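Local coordinates for protein Pab-dependent poly(a)-specific ribonuclease subunit PAN2 (Neurospora crassa, PDB 4CZX) that probably serves as the catalytic subunit of the PAN deadenylation complex, shortening mRNA poly(A) tails, and is represented here by its N-terminal WD40 domain, at residues 20-25 / 44-49; 31-36 / 303-308. All blocks are in the same frame, centred on the assembly; numbering follows the deposited sequence.

Interaction 1. Residues 20-25 / 44-49; sequences PIHPDY and IGTQKG
Asp24 meets Thr46 and Lys48 with its two carboxylate oxygens, one for each partner. Thr46 OG1 donates to Asp24 OD2 at 2.6 Å, on the anti side of the carboxylate and 17° out of its plane. Lys48 NZ makes a salt bridge to Asp24 OD1 at 2.9 Å, reaching it from above the same plane. The lysine chain bends at chi3 (71°), which sets Lys48 CE 3.4 Å from Asp24 OD1. NZ also gives a weak bond to Pro23 O, and a second salt bridge to Glu70. Asp24 OD1 is shared with Arg66, so the buried carboxylate is probably kept charged by two cations. Thr46 OG1 makes three bonds: besides donating to Asp24, it accepts from Lys48 N, an ST turn, and from Phe50 N. The aspartate backbone is satisfied too: Asp24 N donates to His22 ND1 at 2.9 Å, nearly in the ring plane, and one water donates to Asp24 O and accepts from Gln47 N. His22 adds a lighter touch, with CE1 4.1 Å from Thr46 CG2. Each side presents a type I turn, His22 to Tyr25 and Thr46 to Gly49. The first belongs to the loop between strands 10-16 and 32-35. The second joins strands 41-45 and 50-55, where Phe50 packs edge-to-face with the His22 ring, so the loop is tied to the hairpin of a propeller blade.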
# COMPACT_ATOMS: atom_id res chain seq x y z
N PRO A 20 17.63 -4.24 14.84
CA PRO A 20 16.81 -3.02 14.89
C PRO A 20 16.04 -2.69 13.60
O PRO A 20 15.02 -2.00 13.68
CB PRO A 20 17.84 -1.93 15.19
CG PRO A 20 18.86 -2.64 16.02
CD PRO A 20 18.99 -4.00 15.38
N ILE A 21 16.49 -3.18 12.45
CA ILE A 21 15.81 -2.87 11.19
C ILE A 21 14.84 -3.97 10.77
O ILE A 21 14.31 -3.95 9.66
CB ILE A 21 16.82 -2.64 10.06
CG1 ILE A 21 17.76 -3.83 9.92
CG2 ILE A 21 17.63 -1.36 10.33
CD1 ILE A 21 17.63 -4.56 8.61
N HIS A 22 14.59 -4.91 11.67
CA HIS A 22 13.63 -5.99 11.45
C HIS A 22 12.25 -5.55 11.92
O HIS A 22 12.12 -4.91 12.96
CB HIS A 22 14.07 -7.27 12.20
CG HIS A 22 13.31 -8.50 11.81
ND1 HIS A 22 12.04 -8.76 12.26
CD2 HIS A 22 13.65 -9.54 11.00
CE1 HIS A 22 11.62 -9.91 11.76
NE2 HIS A 22 12.58 -10.40 10.99
N PRO A 23 11.19 -5.90 11.17
CA PRO A 23 9.84 -5.47 11.56
C PRO A 23 9.38 -5.96 12.93
O PRO A 23 8.45 -5.38 13.49
CB PRO A 23 8.95 -6.05 10.46
CG PRO A 23 9.78 -7.12 9.79
CD PRO A 23 11.19 -6.64 9.90
N ASP A 24 10.01 -7.01 13.47
CA ASP A 24 9.60 -7.55 14.76
C ASP A 24 10.50 -7.11 15.91
O ASP A 24 10.30 -7.54 17.05
CB ASP A 24 9.57 -9.08 14.71
CG ASP A 24 8.55 -9.61 13.71
OD1 ASP A 24 7.77 -8.80 13.16
OD2 ASP A 24 8.51 -10.84 13.50
N TYR A 25 11.48 -6.25 15.64
CA TYR A 25 12.42 -5.81 16.68
C TYR A 25 11.74 -5.30 17.96
O TYR A 25 12.13 -5.65 19.09
CB TYR A 25 13.32 -4.72 16.11
CG TYR A 25 14.35 -4.18 17.07
CD1 TYR A 25 15.43 -4.96 17.45
CD2 TYR A 25 14.25 -2.88 17.57
CE1 TYR A 25 16.38 -4.47 18.32
CE2 TYR A 25 15.20 -2.39 18.45
CZ TYR A 25 16.26 -3.19 18.82
OH TYR A 25 17.22 -2.73 19.68
N ILE A 44 16.10 -19.41 14.07
CA ILE A 44 15.78 -18.47 15.16
C ILE A 44 14.38 -17.92 14.95
O ILE A 44 14.04 -17.49 13.85
CB ILE A 44 16.80 -17.31 15.23
CG1 ILE A 44 18.23 -17.84 15.31
CG2 ILE A 44 16.46 -16.32 16.37
CD1 ILE A 44 19.29 -16.77 15.29
N GLY A 45 13.55 -17.92 16.00
CA GLY A 45 12.21 -17.38 15.87
C GLY A 45 12.05 -16.03 16.57
O GLY A 45 12.76 -15.75 17.53
N THR A 46 11.13 -15.19 16.08
CA THR A 46 10.82 -13.90 16.73
C THR A 46 9.50 -13.94 17.49
O THR A 46 8.70 -14.87 17.34
CB THR A 46 10.71 -12.71 15.70
OG1 THR A 46 9.44 -12.77 15.03
CG2 THR A 46 11.85 -12.72 14.68
N GLN A 47 9.25 -12.89 18.26
CA GLN A 47 8.06 -12.81 19.10
C GLN A 47 6.78 -12.61 18.29
O GLN A 47 5.69 -12.57 18.86
CB GLN A 47 8.22 -11.66 20.12
CG GLN A 47 9.39 -11.84 21.09
CD GLN A 47 9.22 -13.05 21.98
OE1 GLN A 47 8.09 -13.45 22.26
NE2 GLN A 47 10.34 -13.65 22.41
N LYS A 48 6.90 -12.44 16.97
CA LYS A 48 5.74 -12.28 16.09
C LYS A 48 5.72 -13.34 15.00
O LYS A 48 4.96 -13.25 14.03
CB LYS A 48 5.72 -10.87 15.47
CG LYS A 48 5.40 -9.76 16.48
CD LYS A 48 5.85 -8.39 15.96
CE LYS A 48 4.97 -7.91 14.80
NZ LYS A 48 5.68 -6.94 13.89
N GLY A 49 6.56 -14.35 15.13
CA GLY A 49 6.50 -15.47 14.21
C GLY A 49 7.38 -15.42 12.97
O GLY A 49 7.20 -16.21 12.05
O HOH W 1 10.65 -10.18 18.17

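Interaction 2. Residues 31-36 / 303-308; sequences STIAFD and ALADNK
Ile33 and Phe35 reach across to Ala303 and Ala305, joining two strands that belong to different sheets. Strands 32-35 and 303-306 run nearly antiparallel, at 167°, with axes 8.0 Å apart. They are therefore packed through side chains, not paired as sheet neighbours. The tight part lies around Ala303. Ala303 CB stands 3.6 Å from Phe35 CE2 and 3.7 Å from Phe35 CZ, obliquely to the ring. Ile33 CD1 comes to 3.8 Å from Ala303 CB and 3.7 Å from Ala303 O. Ile33 divides its branches: CD1 goes to Ala303, while CG2 lies 3.8 Å from Ala305 CB. CG1 sits between the backbone N and the carbonyl carbon (chi1 73°), which leaves CG2 beside the N. Leu304 points away between the two alanines and touches Phe293 of strand 290-295. The opposite face of strand 32-35 takes no part: the Thr32 and Ala34 side chains pack on Phe78 of strand 77-80. The loose side lies beyond Ala305: segment 303-308 leaves the interface, Asp306 forming an Asx turn to Lys308 N that leads to the exposed Lys308. Leu42 also packs on Phe35 and Ala303. Phe35 N bonds to Asp294 of strand 290-295, so polar links between the two blades lie beside this contact. Between the two segments, small methyls meet larger apolar groups; burial and close fit do the work, with neither charge nor hydrogen bonding.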
# COMPACT_ATOMS: atom_id res chain seq x y z
N SER A 31 12.40 -15.93 20.35
CA SER A 31 11.42 -16.71 21.11
C SER A 31 11.88 -18.15 21.25
O SER A 31 11.44 -18.87 22.16
CB SER A 31 10.06 -16.66 20.41
OG SER A 31 10.16 -17.22 19.10
N THR A 32 12.74 -18.59 20.34
CA THR A 32 13.27 -19.95 20.37
C THR A 32 14.41 -20.06 19.35
O THR A 32 14.47 -19.27 18.39
CB THR A 32 12.16 -21.00 20.07
OG1 THR A 32 12.68 -22.33 20.23
CG2 THR A 32 11.62 -20.83 18.64
N ILE A 33 15.33 -20.99 19.58
CA ILE A 33 16.33 -21.33 18.56
C ILE A 33 16.48 -22.85 18.48
O ILE A 33 16.26 -23.55 19.47
CB ILE A 33 17.72 -20.69 18.85
CG1 ILE A 33 18.42 -21.39 20.02
CG2 ILE A 33 17.59 -19.16 19.12
CD1 ILE A 33 19.76 -20.77 20.38
N ALA A 34 16.86 -23.35 17.31
CA ALA A 34 17.13 -24.78 17.14
C ALA A 34 18.02 -25.05 15.94
O ALA A 34 17.80 -24.52 14.85
CB ALA A 34 15.82 -25.57 16.98
N PHE A 35 19.03 -25.88 16.15
CA PHE A 35 19.83 -26.43 15.07
C PHE A 35 19.00 -27.34 14.18
O PHE A 35 18.32 -28.23 14.68
CB PHE A 35 21.02 -27.20 15.62
CG PHE A 35 22.15 -26.33 16.07
CD1 PHE A 35 23.00 -25.75 15.14
CD2 PHE A 35 22.38 -26.10 17.42
CE1 PHE A 35 24.05 -24.95 15.54
CE2 PHE A 35 23.43 -25.31 17.84
CZ PHE A 35 24.27 -24.73 16.90
N ASP A 36 19.07 -27.13 12.87
CA ASP A 36 18.51 -28.06 11.90
C ASP A 36 19.28 -29.38 11.97
O ASP A 36 20.42 -29.43 12.44
CB ASP A 36 18.61 -27.48 10.47
CG ASP A 36 17.56 -28.02 9.53
OD1 ASP A 36 17.27 -29.24 9.55
OD2 ASP A 36 17.03 -27.22 8.73
N ALA A 303 24.75 -23.08 20.60
CA ALA A 303 24.13 -21.79 20.30
C ALA A 303 23.40 -21.24 21.51
O ALA A 303 22.73 -21.99 22.22
CB ALA A 303 23.17 -21.93 19.13
N LEU A 304 23.51 -19.93 21.71
CA LEU A 304 22.90 -19.25 22.85
C LEU A 304 22.27 -17.94 22.38
O LEU A 304 22.93 -17.14 21.72
CB LEU A 304 23.93 -18.95 23.94
CG LEU A 304 24.68 -20.09 24.64
CD1 LEU A 304 25.87 -20.59 23.81
CD2 LEU A 304 25.15 -19.63 26.00
N ALA A 305 21.00 -17.72 22.71
CA ALA A 305 20.37 -16.45 22.38
C ALA A 305 20.14 -15.66 23.65
O ALA A 305 19.77 -16.24 24.68
CB ALA A 305 19.05 -16.66 21.64
N ASP A 306 20.37 -14.34 23.60
CA ASP A 306 20.23 -13.52 24.80
C ASP A 306 19.11 -12.50 24.68
O ASP A 306 18.52 -12.33 23.60
CB ASP A 306 21.56 -12.83 25.17
CG ASP A 306 21.98 -11.71 24.20
OD1 ASP A 306 21.15 -11.18 23.43
OD2 ASP A 306 23.17 -11.35 24.23
N ASN A 307 18.81 -11.81 25.77
CA ASN A 307 17.66 -10.92 25.76
C ASN A 307 17.98 -9.58 25.11
O ASN A 307 17.14 -8.69 25.05
CB ASN A 307 17.11 -10.72 27.18
CG ASN A 307 18.01 -9.88 28.04
OD1 ASN A 307 19.21 -9.77 27.80
ND2 ASN A 307 17.43 -9.28 29.07
N LYS A 308 19.21 -9.43 24.61
CA LYS A 308 19.60 -8.25 23.84
C LYS A 308 19.54 -8.51 22.33
O LYS A 308 20.11 -7.75 21.54
CB LYS A 308 21.02 -7.80 24.24
CG LYS A 308 21.16 -7.31 25.69
CD LYS A 308 20.09 -6.30 26.08
CE LYS A 308 20.33 -5.76 27.51
NZ LYS A 308 20.46 -6.85 28.53

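How the interactions relate
Both contacts use the sheet of strands 32-35, 41-45, 50-55 and 60-66. Interaction 2 lies deeper, its centre about 9 Å from the centre of the chain, against about 18 Å for the centre of interaction 1, and all its touching residues are buried. It is apolar and joins this blade to the neighbouring one. Interaction 1 lies farther out and is only partly buried. It relies on a carboxylate, a lysine, a hydroxyl and a water to fix a loop on a hairpin turn. The two meet where strands 32-35 and 41-45 pair: Gly45 O is 2.9 Å from Ser31 N, a probable hydrogen bond, and Ile44 packs on Ile33.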